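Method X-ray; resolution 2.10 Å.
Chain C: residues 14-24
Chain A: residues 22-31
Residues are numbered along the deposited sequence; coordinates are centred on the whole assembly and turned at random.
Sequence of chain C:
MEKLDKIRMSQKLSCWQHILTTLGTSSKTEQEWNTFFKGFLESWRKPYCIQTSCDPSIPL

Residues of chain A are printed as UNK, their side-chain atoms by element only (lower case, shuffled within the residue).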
# COMPACT_ATOMS: atom_id res chain seq x y z
N SER C 14 5.55 11.72 -20.55
CA SER C 14 6.86 11.97 -19.98
C SER C 14 7.19 10.95 -18.89
O SER C 14 8.29 10.39 -18.85
CB SER C 14 6.93 13.39 -19.41
OG SER C 14 6.74 14.33 -20.44
N CYS C 15 6.21 10.70 -18.03
CA CYS C 15 6.34 9.68 -17.00
C CYS C 15 6.54 8.31 -17.62
O CYS C 15 7.31 7.51 -17.10
CB CYS C 15 5.12 9.67 -16.07
SG CYS C 15 4.99 11.09 -14.99
N TRP C 16 5.87 8.04 -18.74
CA TRP C 16 6.08 6.78 -19.44
C TRP C 16 7.51 6.70 -19.90
O TRP C 16 8.17 5.67 -19.77
CB TRP C 16 5.13 6.61 -20.63
CG TRP C 16 5.29 5.28 -21.34
CD1 TRP C 16 5.73 5.07 -22.63
CD2 TRP C 16 5.01 3.98 -20.80
NE1 TRP C 16 5.73 3.72 -22.92
CE2 TRP C 16 5.30 3.03 -21.81
CE3 TRP C 16 4.56 3.52 -19.56
CZ2 TRP C 16 5.13 1.66 -21.62
CZ3 TRP C 16 4.40 2.15 -19.37
CH2 TRP C 16 4.68 1.24 -20.39
N GLN C 17 8.01 7.80 -20.43
CA GLN C 17 9.37 7.84 -20.95
C GLN C 17 10.37 7.60 -19.81
O GLN C 17 11.43 6.98 -20.02
CB GLN C 17 9.62 9.18 -21.65
CG GLN C 17 10.67 9.14 -22.72
CD GLN C 17 10.34 8.14 -23.82
OE1 GLN C 17 9.19 8.00 -24.24
NE2 GLN C 17 11.36 7.42 -24.26
N HIS C 18 10.02 8.07 -18.62
CA HIS C 18 10.80 7.79 -17.40
C HIS C 18 10.87 6.30 -17.10
O HIS C 18 11.94 5.77 -16.79
CB HIS C 18 10.20 8.51 -16.18
CG HIS C 18 10.32 9.99 -16.22
ND1 HIS C 18 9.54 10.83 -15.45
CD2 HIS C 18 11.14 10.80 -16.94
CE1 HIS C 18 9.87 12.08 -15.69
NE2 HIS C 18 10.84 12.09 -16.59
N ILE C 19 9.72 5.64 -17.14
CA ILE C 19 9.68 4.19 -16.95
C ILE C 19 10.54 3.48 -18.01
O ILE C 19 11.32 2.60 -17.68
CB ILE C 19 8.23 3.66 -17.00
CG1 ILE C 19 7.44 4.19 -15.81
CG2 ILE C 19 8.21 2.12 -17.04
CD1 ILE C 19 5.99 3.89 -15.90
N LEU C 20 10.42 3.88 -19.27
CA LEU C 20 11.24 3.30 -20.33
C LEU C 20 12.74 3.55 -20.11
O LEU C 20 13.53 2.66 -20.28
CB LEU C 20 10.82 3.83 -21.70
CG LEU C 20 9.38 3.51 -22.12
CD1 LEU C 20 9.03 4.19 -23.45
CD2 LEU C 20 9.20 2.02 -22.23
N THR C 21 13.12 4.75 -19.71
CA THR C 21 14.54 5.04 -19.48
C THR C 21 15.14 4.19 -18.37
O THR C 21 16.33 3.85 -18.38
CB THR C 21 14.72 6.53 -19.14
OG1 THR C 21 14.28 7.31 -20.26
CG2 THR C 21 16.18 6.86 -18.81
N THR C 22 14.29 3.82 -17.42
CA THR C 22 14.67 3.06 -16.23
C THR C 22 14.83 1.52 -16.43
O THR C 22 15.76 0.92 -15.86
CB THR C 22 13.63 3.34 -15.12
OG1 THR C 22 13.69 4.73 -14.79
CG2 THR C 22 13.88 2.50 -13.87
N LEU C 23 13.96 0.91 -17.23
CA LEU C 23 13.91 -0.57 -17.32
C LEU C 23 14.87 -1.30 -18.35
O LEU C 23 15.31 -2.40 -18.03
CB LEU C 23 12.45 -1.03 -17.52
CG LEU C 23 11.56 -0.78 -16.27
CD1 LEU C 23 10.12 -1.31 -16.40
CD2 LEU C 23 12.19 -1.28 -14.96
N GLY C 24 15.19 -0.84 -19.57
CA GLY C 24 14.47 0.03 -20.46
C GLY C 24 14.01 -0.75 -21.68
O GLY C 24 13.65 -1.91 -21.52
N UNK A 22 1.87 -0.40 -11.32
CA UNK A 22 2.57 -1.65 -11.06
C UNK A 22 2.73 -2.43 -12.35
O UNK A 22 1.75 -2.66 -13.05
c UNK A 22 1.79 -2.45 -10.03
n UNK A 22 1.92 -4.64 -7.37
c UNK A 22 1.45 -4.47 -8.60
o UNK A 22 0.31 -4.80 -8.93
c UNK A 22 2.38 -3.77 -9.59
N UNK A 23 3.96 -2.82 -12.66
CA UNK A 23 4.24 -3.69 -13.80
C UNK A 23 4.99 -4.94 -13.36
O UNK A 23 6.22 -4.91 -13.23
c UNK A 23 4.33 -2.03 -15.73
s UNK A 23 5.50 -0.96 -16.60
c UNK A 23 5.76 0.18 -15.25
c UNK A 23 5.08 -2.98 -14.86
N UNK A 24 4.25 -6.03 -13.16
CA UNK A 24 4.80 -7.24 -12.54
C UNK A 24 5.43 -6.91 -11.20
O UNK A 24 4.72 -6.55 -10.26
c UNK A 24 5.20 -8.37 -14.77
o UNK A 24 3.99 -8.60 -14.84
n UNK A 24 6.03 -8.50 -15.80
c UNK A 24 5.81 -7.91 -13.46
N UNK A 25 6.75 -7.02 -11.11
CA UNK A 25 7.44 -6.77 -9.85
C UNK A 25 7.91 -5.34 -9.72
O UNK A 25 8.41 -4.93 -8.67
c UNK A 25 8.22 -9.08 -9.19
c UNK A 25 8.63 -7.72 -9.70
o UNK A 25 7.36 -9.13 -8.28
o UNK A 25 8.76 -10.09 -9.68
N UNK A 26 7.75 -4.57 -10.79
CA UNK A 26 8.19 -3.18 -10.78
C UNK A 26 7.06 -2.22 -10.42
O UNK A 26 6.05 -2.13 -11.12
c UNK A 26 10.14 -3.51 -12.37
o UNK A 26 10.29 -4.17 -13.41
o UNK A 26 11.02 -3.42 -11.49
c UNK A 26 8.81 -2.81 -12.13
N UNK A 27 7.24 -1.51 -9.32
CA UNK A 27 6.26 -0.50 -8.91
C UNK A 27 6.86 0.91 -9.09
O UNK A 27 7.93 1.21 -8.57
c UNK A 27 3.45 0.12 -7.68
c UNK A 27 5.80 -0.75 -7.47
c UNK A 27 4.75 0.20 -6.89
c UNK A 27 4.47 -0.10 -5.42
N UNK A 28 6.17 1.76 -9.83
CA UNK A 28 6.60 3.14 -10.01
C UNK A 28 5.66 4.07 -9.31
O UNK A 28 4.44 3.95 -9.45
c UNK A 28 10.04 1.72 -13.50
c UNK A 28 8.86 1.02 -13.35
c UNK A 28 7.86 2.89 -12.22
c UNK A 28 9.05 3.59 -12.38
c UNK A 28 7.78 1.60 -12.71
c UNK A 28 10.13 3.01 -13.02
c UNK A 28 6.69 3.52 -11.50
N UNK A 29 6.23 5.00 -8.56
CA UNK A 29 5.50 6.11 -7.99
C UNK A 29 5.64 7.34 -8.89
O UNK A 29 6.71 7.62 -9.41
s UNK A 29 5.08 4.19 -5.30
c UNK A 29 4.15 5.24 -4.18
c UNK A 29 6.46 5.25 -5.75
c UNK A 29 6.02 6.45 -6.58
N UNK A 30 4.54 8.06 -9.06
CA UNK A 30 4.52 9.31 -9.79
C UNK A 30 4.45 10.43 -8.77
O UNK A 30 3.49 10.51 -8.00
c UNK A 30 4.27 8.10 -12.76
c UNK A 30 2.57 5.96 -12.34
c UNK A 30 2.53 7.06 -11.49
c UNK A 30 3.35 9.33 -10.78
c UNK A 30 4.33 7.00 -13.61
c UNK A 30 3.48 5.93 -13.40
c UNK A 30 3.37 8.15 -11.71
N UNK A 31 5.49 11.25 -8.74
CA UNK A 31 5.70 12.23 -7.66
C UNK A 31 6.02 13.64 -8.13
O UNK A 31 6.40 13.86 -9.29
c UNK A 31 6.64 10.37 -6.24
c UNK A 31 8.21 11.94 -7.50
c UNK A 31 6.86 11.80 -6.76

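Position 22 of chain A carries three side-chain carbons in a row, the third bearing one oxygen and one nitrogen. It lies out of reach of chain C. This amide is Gln22(A).

Position 23 has an unbranched chain of two carbons, a sulfur and a last carbon. The last carbon lies 3.6 Å from CG2 of Ile19(C), and the sulfur lies 4.3 Å from CZ3 of Trp16(C). A thioether of this length is Met23(A). Its SD approaches the indole obliquely.

Position 24 has two carbons, the second bearing one oxygen and one nitrogen. Nothing on chain C is near. It is Asn24(A), with a positive phi of 55° in a type II' turn.

Position 25 has two carbons, the second bearing two oxygens. It is exposed, poorly ordered and free of chain C. The carboxylate makes it Asp25(A).

Position 26 also has two carbons and a terminal pair of oxygens, but here the side chain starts toward the helix. One oxygen lies 3.8 Å from CD2 of Leu23(C), a packing contact without a hydrogen bond. This is Asp26(A). Its N donates to O of Met23(A) at 2.9 Å, and its O accepts from N of Met23(A) at 2.7 Å, closing the turn.

Position 27 has four carbons, forked at the second. It is buried but does not reach chain C. The fork identifies Leu27(A).

Position 28 has one carbon and then a six-carbon ring. CG1 of Ile19(C) sits over one ring face, while CG2 of Thr22(C) and CD2 of Leu23(C) meet the edge. With no oxygen on the ring, it is Phe28(A). CG1 of Ile19(C) is 3.8 Å from CD1 of Phe28(A) and also 3.8 Å from the ring centroid, nearly on the ring normal, a CH-pi contact.

Position 29 has two carbons, a sulfur and a carbon, unbranched, and it is out of reach of chain C. It is Met29(A).

Position 30 again has one carbon and a six-carbon ring. It starts sideways, but its end comes nearer Cys15(C) and Ile19(C). It is Phe30(A), with CE1 3.7 Å from CB of Cys15(C) and CZ 4.1 Å from CD1 of Ile19(C).

Position 31 has one carbon bearing two more, beyond contact with chain C. It is Val31(A).

The contact is side-chain packing, with no hydrogen bond between the stretches. Helix and strand run in roughly opposing directions, so Cys15(C), Ile19(C) and Leu23(C), one helical turn apart, align with Phe30(A), Phe28(A) and Asp26(A). Ile19(C) is central, touching Met23(A), Phe28(A) and Phe30(A).

Chain A, residues 22-31: QMNDDLFMFV
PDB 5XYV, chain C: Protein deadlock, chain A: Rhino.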